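Local coordinates for putative tryptophan halogenase (Xanthomonas campestris pv. campestris, PDB 6Y1W) that is a flavin-dependent halogenase, an enzyme of the tryptophan halogenase family that uses reduced flavin (FADH2) to halogenate its substrates, at the interface of chains A and B. Coordinates in Å, arbitrary orientation; residue numbers count along the deposited sequence, not the author numbering. Chains: chain A/B, Putative tryptophan halogenase.

Contact 1: the interface of chains A and B. Residues chain A 115-117, 461-462, 465; chain B 38-39, 41-42.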
# COMPACT_ATOMS: atom_id res chain seq x y z
N HIS A 115 14.52 9.78 8.09
CA HIS A 115 15.65 9.16 7.41
C HIS A 115 15.12 7.91 6.72
O HIS A 115 14.12 7.33 7.16
CB HIS A 115 16.78 8.80 8.38
CG HIS A 115 18.04 8.37 7.68
ND1 HIS A 115 18.39 7.04 7.56
CD2 HIS A 115 18.99 9.07 7.03
CE1 HIS A 115 19.53 6.94 6.88
NE2 HIS A 115 19.91 8.16 6.54
N TRP A 116 15.81 7.47 5.66
CA TRP A 116 15.29 6.26 4.99
C TRP A 116 15.24 5.06 5.91
O TRP A 116 14.40 4.17 5.71
CB TRP A 116 16.10 5.93 3.72
CG TRP A 116 17.54 5.48 3.88
CD1 TRP A 116 18.65 6.22 3.61
CD2 TRP A 116 18.02 4.16 4.23
NE1 TRP A 116 19.78 5.47 3.81
CE2 TRP A 116 19.42 4.21 4.20
CE3 TRP A 116 17.39 2.96 4.58
CZ2 TRP A 116 20.22 3.12 4.51
CZ3 TRP A 116 18.20 1.86 4.90
CH2 TRP A 116 19.59 1.96 4.85
N SER A 117 16.11 5.01 6.92
CA SER A 117 16.13 3.90 7.86
C SER A 117 15.21 4.10 9.06
O SER A 117 14.97 3.13 9.79
CB SER A 117 17.55 3.65 8.36
OG SER A 117 17.97 4.68 9.26
N PRO A 461 18.37 2.74 16.83
CA PRO A 461 19.77 3.09 17.15
C PRO A 461 20.46 4.01 16.14
O PRO A 461 21.52 4.55 16.46
CB PRO A 461 20.47 1.72 17.25
CG PRO A 461 19.59 0.77 16.54
CD PRO A 461 18.17 1.28 16.65
N VAL A 462 19.91 4.22 14.94
CA VAL A 462 20.59 5.15 14.05
C VAL A 462 20.64 6.55 14.68
O VAL A 462 21.56 7.32 14.42
CB VAL A 462 19.92 5.18 12.66
CG1 VAL A 462 18.61 5.97 12.72
CG2 VAL A 462 20.85 5.79 11.64
N LEU A 465 23.80 7.75 16.66
CA LEU A 465 24.98 8.23 15.97
C LEU A 465 25.15 9.74 16.16
O LEU A 465 26.25 10.26 15.93
CB LEU A 465 24.89 7.92 14.48
CG LEU A 465 25.08 6.45 14.05
CD1 LEU A 465 24.75 6.31 12.58
CD2 LEU A 465 26.49 5.99 14.32
N LEU B 38 25.42 2.12 7.14
CA LEU B 38 24.50 2.88 7.98
C LEU B 38 24.98 2.96 9.42
O LEU B 38 25.02 4.06 10.01
CB LEU B 38 23.11 2.26 7.97
CG LEU B 38 22.07 3.00 8.83
CD1 LEU B 38 21.69 4.30 8.11
CD2 LEU B 38 20.83 2.12 9.06
N LEU B 39 25.41 1.84 10.00
CA LEU B 39 25.61 1.75 11.44
C LEU B 39 27.02 1.37 11.84
O LEU B 39 27.27 1.18 13.03
CB LEU B 39 24.61 0.76 12.05
CG LEU B 39 23.15 1.13 11.94
CD1 LEU B 39 22.23 -0.01 12.39
CD2 LEU B 39 22.89 2.40 12.78
N ARG B 41 29.70 2.89 12.35
CA ARG B 41 30.44 3.71 13.30
C ARG B 41 30.18 3.32 14.74
O ARG B 41 30.96 3.71 15.63
CB ARG B 41 30.12 5.19 13.10
CG ARG B 41 30.82 5.79 11.89
CD ARG B 41 30.48 7.28 11.72
NE ARG B 41 29.17 7.46 11.11
CZ ARG B 41 28.35 8.46 11.40
NH1 ARG B 41 28.69 9.38 12.30
NH2 ARG B 41 27.17 8.55 10.79
N GLN B 42 29.08 2.62 15.03
CA GLN B 42 28.78 2.18 16.38
C GLN B 42 28.64 0.67 16.57
O GLN B 42 28.41 0.24 17.70
CB GLN B 42 27.51 2.86 16.92
CG GLN B 42 26.23 2.40 16.27
CD GLN B 42 25.11 3.39 16.59
OE1 GLN B 42 25.37 4.48 17.13
NE2 GLN B 42 23.89 3.03 16.25
O HOH W 1 26.68 11.31 13.77

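Contact 2: the interface of chains A and B. Residues chain A 38-39, 362-365; chain B 115-117, 460, 462.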
# COMPACT_ATOMS: atom_id res chain seq x y z
N LEU A 38 -19.01 10.38 -14.40
CA LEU A 38 -18.15 9.46 -15.13
C LEU A 38 -18.92 8.67 -16.19
O LEU A 38 -18.41 8.48 -17.30
CB LEU A 38 -17.46 8.49 -14.17
CG LEU A 38 -16.48 7.51 -14.79
CD1 LEU A 38 -15.29 8.23 -15.25
CD2 LEU A 38 -16.13 6.44 -13.77
N LEU A 39 -20.13 8.18 -15.86
CA LEU A 39 -20.82 7.20 -16.70
C LEU A 39 -22.23 7.64 -17.09
O LEU A 39 -22.98 6.83 -17.64
CB LEU A 39 -20.87 5.83 -15.99
CG LEU A 39 -19.50 5.16 -15.82
CD1 LEU A 39 -19.58 3.88 -15.00
CD2 LEU A 39 -18.92 4.86 -17.20
N LEU A 362 -16.72 2.66 -8.67
CA LEU A 362 -16.41 3.14 -10.02
C LEU A 362 -15.17 2.44 -10.58
O LEU A 362 -15.07 2.18 -11.79
CB LEU A 362 -16.25 4.66 -10.01
CG LEU A 362 -17.60 5.36 -9.79
CD1 LEU A 362 -17.42 6.89 -9.69
CD2 LEU A 362 -18.61 4.99 -10.87
N GLN A 363 -14.21 2.12 -9.72
CA GLN A 363 -13.02 1.41 -10.19
C GLN A 363 -13.30 -0.05 -10.52
O GLN A 363 -12.47 -0.68 -11.19
CB GLN A 363 -11.90 1.51 -9.14
CG GLN A 363 -11.34 2.91 -9.10
CD GLN A 363 -10.29 3.08 -8.06
OE1 GLN A 363 -10.37 2.48 -7.00
NE2 GLN A 363 -9.34 3.96 -8.33
N THR A 364 -14.43 -0.60 -10.10
CA THR A 364 -14.80 -1.97 -10.46
C THR A 364 -16.18 -2.00 -11.11
O THR A 364 -16.93 -2.97 -10.98
CB THR A 364 -14.75 -2.90 -9.25
OG1 THR A 364 -14.95 -4.26 -9.67
CG2 THR A 364 -15.82 -2.51 -8.26
N PHE A 365 -16.52 -0.93 -11.85
CA PHE A 365 -17.90 -0.78 -12.26
C PHE A 365 -18.30 -1.90 -13.21
O PHE A 365 -17.55 -2.21 -14.14
CB PHE A 365 -18.21 0.59 -12.90
CG PHE A 365 -19.68 0.88 -12.87
CD1 PHE A 365 -20.28 1.35 -11.70
CD2 PHE A 365 -20.49 0.51 -13.93
CE1 PHE A 365 -21.65 1.52 -11.64
CE2 PHE A 365 -21.86 0.70 -13.86
CZ PHE A 365 -22.44 1.19 -12.71
N HIS B 115 -6.69 5.93 -16.73
CA HIS B 115 -7.69 6.84 -16.17
C HIS B 115 -7.78 6.52 -14.67
O HIS B 115 -7.46 5.40 -14.26
CB HIS B 115 -9.06 6.65 -16.81
CG HIS B 115 -10.10 7.60 -16.31
ND1 HIS B 115 -11.07 7.24 -15.41
CD2 HIS B 115 -10.29 8.92 -16.57
CE1 HIS B 115 -11.81 8.29 -15.12
NE2 HIS B 115 -11.37 9.32 -15.82
N TRP B 116 -8.19 7.50 -13.86
CA TRP B 116 -8.24 7.22 -12.41
C TRP B 116 -9.16 6.04 -12.10
O TRP B 116 -8.96 5.34 -11.09
CB TRP B 116 -8.69 8.46 -11.64
CG TRP B 116 -10.10 8.94 -11.85
CD1 TRP B 116 -10.48 10.00 -12.61
CD2 TRP B 116 -11.31 8.45 -11.22
NE1 TRP B 116 -11.84 10.21 -12.50
CE2 TRP B 116 -12.37 9.26 -11.66
CE3 TRP B 116 -11.59 7.44 -10.30
CZ2 TRP B 116 -13.70 9.07 -11.26
CZ3 TRP B 116 -12.94 7.25 -9.90
CH2 TRP B 116 -13.95 8.05 -10.39
N SER B 117 -10.17 5.79 -12.94
CA SER B 117 -11.11 4.69 -12.69
C SER B 117 -10.72 3.37 -13.34
O SER B 117 -11.30 2.33 -13.01
CB SER B 117 -12.52 5.07 -13.16
OG SER B 117 -12.59 5.04 -14.58
N HIS B 460 -13.55 -2.51 -18.63
CA HIS B 460 -14.20 -1.47 -17.85
C HIS B 460 -15.11 -0.60 -18.72
O HIS B 460 -14.68 -0.11 -19.78
CB HIS B 460 -13.15 -0.61 -17.18
CG HIS B 460 -13.68 0.24 -16.07
ND1 HIS B 460 -14.58 1.27 -16.29
CD2 HIS B 460 -13.44 0.23 -14.74
CE1 HIS B 460 -14.87 1.85 -15.14
NE2 HIS B 460 -14.17 1.25 -14.18
N VAL B 462 -15.84 2.50 -18.66
CA VAL B 462 -15.29 3.82 -19.02
C VAL B 462 -14.64 3.78 -20.39
O VAL B 462 -14.63 4.79 -21.12
CB VAL B 462 -14.28 4.27 -17.94
CG1 VAL B 462 -13.35 5.40 -18.45
CG2 VAL B 462 -15.05 4.71 -16.76

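Contact 3: the interface of chains A and B. Residues chain A 363-366, 372-373; chain B 425, 428-429, 431, 461.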
# COMPACT_ATOMS: atom_id res chain seq x y z
N GLN A 363 -14.21 2.12 -9.72
CA GLN A 363 -13.02 1.41 -10.19
C GLN A 363 -13.30 -0.05 -10.52
O GLN A 363 -12.47 -0.68 -11.19
CB GLN A 363 -11.90 1.51 -9.14
CG GLN A 363 -11.34 2.91 -9.10
CD GLN A 363 -10.29 3.08 -8.06
OE1 GLN A 363 -10.37 2.48 -7.00
NE2 GLN A 363 -9.34 3.96 -8.33
N THR A 364 -14.43 -0.60 -10.10
CA THR A 364 -14.80 -1.97 -10.46
C THR A 364 -16.18 -2.00 -11.11
O THR A 364 -16.93 -2.97 -10.98
CB THR A 364 -14.75 -2.90 -9.25
OG1 THR A 364 -14.95 -4.26 -9.67
CG2 THR A 364 -15.82 -2.51 -8.26
N PHE A 365 -16.52 -0.93 -11.85
CA PHE A 365 -17.90 -0.78 -12.26
C PHE A 365 -18.30 -1.90 -13.21
O PHE A 365 -17.55 -2.21 -14.14
CB PHE A 365 -18.21 0.59 -12.90
CG PHE A 365 -19.68 0.88 -12.87
CD1 PHE A 365 -20.28 1.35 -11.70
CD2 PHE A 365 -20.49 0.51 -13.93
CE1 PHE A 365 -21.65 1.52 -11.64
CE2 PHE A 365 -21.86 0.70 -13.86
CZ PHE A 365 -22.44 1.19 -12.71
N PRO A 366 -19.44 -2.54 -13.00
CA PRO A 366 -19.76 -3.76 -13.77
C PRO A 366 -20.27 -3.41 -15.17
O PRO A 366 -21.11 -2.51 -15.34
CB PRO A 366 -20.88 -4.42 -12.94
CG PRO A 366 -21.55 -3.22 -12.20
CD PRO A 366 -20.35 -2.35 -11.85
N VAL A 372 -16.80 -12.63 -8.63
CA VAL A 372 -15.40 -12.35 -8.30
C VAL A 372 -15.21 -10.86 -8.04
O VAL A 372 -14.40 -10.47 -7.18
CB VAL A 372 -14.42 -12.88 -9.37
CG1 VAL A 372 -14.47 -12.09 -10.66
CG2 VAL A 372 -12.98 -12.82 -8.82
N ASP A 373 -15.93 -10.01 -8.79
CA ASP A 373 -15.87 -8.57 -8.54
C ASP A 373 -16.49 -8.22 -7.19
O ASP A 373 -15.95 -7.39 -6.44
CB ASP A 373 -16.60 -7.79 -9.65
CG ASP A 373 -15.86 -7.82 -10.99
OD1 ASP A 373 -14.72 -8.29 -11.08
OD2 ASP A 373 -16.45 -7.32 -11.95
N LEU B 425 -10.17 -12.63 -11.35
CA LEU B 425 -10.52 -11.22 -11.47
C LEU B 425 -10.14 -10.70 -12.86
O LEU B 425 -10.90 -9.96 -13.49
CB LEU B 425 -9.79 -10.43 -10.37
CG LEU B 425 -10.13 -8.95 -10.27
CD1 LEU B 425 -11.61 -8.83 -9.90
CD2 LEU B 425 -9.24 -8.22 -9.24
N GLN B 428 -12.39 -12.33 -15.63
CA GLN B 428 -13.78 -11.86 -15.68
C GLN B 428 -13.87 -10.42 -16.16
O GLN B 428 -14.71 -10.10 -17.00
CB GLN B 428 -14.44 -11.96 -14.30
CG GLN B 428 -15.77 -11.17 -14.18
CD GLN B 428 -16.90 -11.77 -15.00
OE1 GLN B 428 -17.86 -11.08 -15.37
NE2 GLN B 428 -16.81 -13.05 -15.27
N SER B 429 -13.04 -9.52 -15.61
CA SER B 429 -13.27 -8.10 -15.86
C SER B 429 -12.02 -7.32 -16.22
O SER B 429 -12.09 -6.08 -16.31
CB SER B 429 -13.96 -7.46 -14.64
OG SER B 429 -13.23 -7.65 -13.44
N ARG B 431 -9.36 -6.78 -14.53
CA ARG B 431 -8.92 -5.97 -13.41
C ARG B 431 -7.72 -6.61 -12.75
O ARG B 431 -7.62 -7.84 -12.64
CB ARG B 431 -10.06 -5.76 -12.40
CG ARG B 431 -11.18 -4.98 -13.06
CD ARG B 431 -12.30 -4.41 -12.18
NE ARG B 431 -13.28 -3.79 -13.11
CZ ARG B 431 -14.53 -4.21 -13.30
NH1 ARG B 431 -15.00 -5.23 -12.61
NH2 ARG B 431 -15.34 -3.60 -14.18
N PRO B 461 -16.34 -0.33 -18.27
CA PRO B 461 -17.27 0.51 -19.07
C PRO B 461 -16.73 1.89 -19.44
O PRO B 461 -17.19 2.46 -20.44
CB PRO B 461 -18.50 0.64 -18.15
CG PRO B 461 -18.45 -0.57 -17.24
CD PRO B 461 -17.00 -1.01 -17.13
O HOH W 2 -17.89 -8.39 -14.18

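Contact 1: the interface of chains A and B
The imidazole of A:His115 meets B:Leu38 through its CE1 corner, 3.6 Å from the methyl CD1, the two side chains running antiparallel alongside each other. A:His115 CE1 also lies over one face of the A:Trp116 indole, near its rim, with A:Ser117 CB over the same ring, while A:Ser117 CB sits at the edge of the imidazole. Across the contact, the guanidinium of B:Arg41 has A:Leu465 CD2 centred over one face, 4.2 Å above it. Within chain A, ND1 of A:His115 accepts the backbone N-H of A:Ser117 from well out of the ring plane and hydrogen-bonds the hydroxyl OG at 2.9 Å, which should restrain the imidazole's rotation. B:Leu38, with CG anti to the backbone N (chi1 -180°), spreads its methyls between this turn and A:Val462: CD2 touches A:Ser117 CB, CD1 reaches A:Val462 CG2 at 3.9 Å. B:Leu39 CD2 rests on A:Val462 CA. A direct polar link is made by B:Gln42 NE2, which donates to the backbone A:Pro461 O at 2.8 Å, nearly straight (167° at H), from above the carbonyl plane. The same amide carries A:Leu465 CD2 against its CD at 3.7 Å, so A:Leu465 packs between B:Gln42 and B:Arg41. Chain A supplies a loop at 115-117 and the 3-10 helix 461-465; chain B supplies the C-terminal end of helix 25-39 and the loop that follows.

Contact 2: the interface of chains A and B
B:His460 NE2 donates to the backbone carbonyl A:Leu362 O at 2.7 Å, reaching it nearly along the C=O axis, with the oxygen close to the imidazole plane. On the far side of the ring, ND1 accepts the backbone N-H of B:Val462 at 2.9 Å, again in plane; gripped at both nitrogens, the imidazole has its rotation set. A second bond ties the end of helix 350-363 to the loop 115-117: A:Gln363 NE2 donates to B:Trp116 O at 3.1 Å, almost straight (171° at H) and in the amide plane. A:Gln363 reaches it with an extended chain, its CG anti to the carbonyl carbon (chi1 -71°). Beside these bonds lies an apolar patch. The indole of B:Trp116 presents its benzo corner CH2 to A:Leu362 CD1 at 3.7 Å. A:Leu38 lies between B:His115 and B:Val462: CD1 touches the imidazole CE1 at 3.5 Å, and CD2 meets B:Val462 CG2 at 3.6 Å, the two side chains crossing at about a right angle. That valine methyl is turned to this role by a chi1 of 162°, which sets CG2 beside the backbone N. Joining two helix ends of chain A to loop 115-117, B:His460 and the start of 3-10 helix 461-465 of chain B, the site combines directional bonds to backbone carbonyls with apolar packing, and so may help set how the subunits pair, if this dimer is the biological one.

Contact 3: the interface of chains A and B
Charge pairing centres on B:Arg431, whose NH1 forms a salt bridge with A:Asp373 OD2 at 2.6 Å. The carboxylate is approached from above its plane, which stands 55° from the guanidinium plane, and the bond is bent (117° at H). Among the hydrogen bonds, B:Ser429 OG donates to the other oxygen, A:Asp373 OD1, on its syn lone pair at 2.9 Å. A:Thr364 OG1 lies 3.1 Å from B:Arg431 NH1, a hydrogen bond from the guanidinium to the hydroxyl. Water 2 connects A:Asp373 OD2 to the amide oxygen B:Gln428 OE1, at 2.9 Å from OD2. The guanidinium lies between the A:Thr364 backbone, whose carbonyl carbon C is 3.5 Å above the centre of one face, and B:Ser429 CB of its own chain, near the rim of the other, which should limit its tilt. Apolar contacts flank the charged core. A:Val372 CG1 slides along B:Gln428 CB at 3.6 Å, while A:Phe365 CD2 meets B:Pro461 CG at 4.0 Å. By joining the start of helix 371-397 and the preceding loop to helix 417-429, its following loop and 3-10 helix 461-465, the site gives the subunit pairing an ionic link, provided the dimer exists outside the crystal.

Contacts 2 and 3 are neighbours, with C-alpha centres about 9 Å apart; they share A:Gln363, A:Thr364 and A:Phe365, and the chain B segment 460-462 also runs through both. Contact 1 lies about 45 Å from either, at the other end of the interface, where the chains exchange roles: helix 25-39 of chain B meets loop 115-117 and 3-10 helix 461-465 of chain A, as the equivalent segments do in contact 2. The two-fold symmetry thus repeats one set of contacts at both ends. All three centres lie about 28 to 34 Å from A:Lys89, the predicted active-site lysine, which would fit a role in subunit pairing, if the dimer is biological, more than one in catalysis.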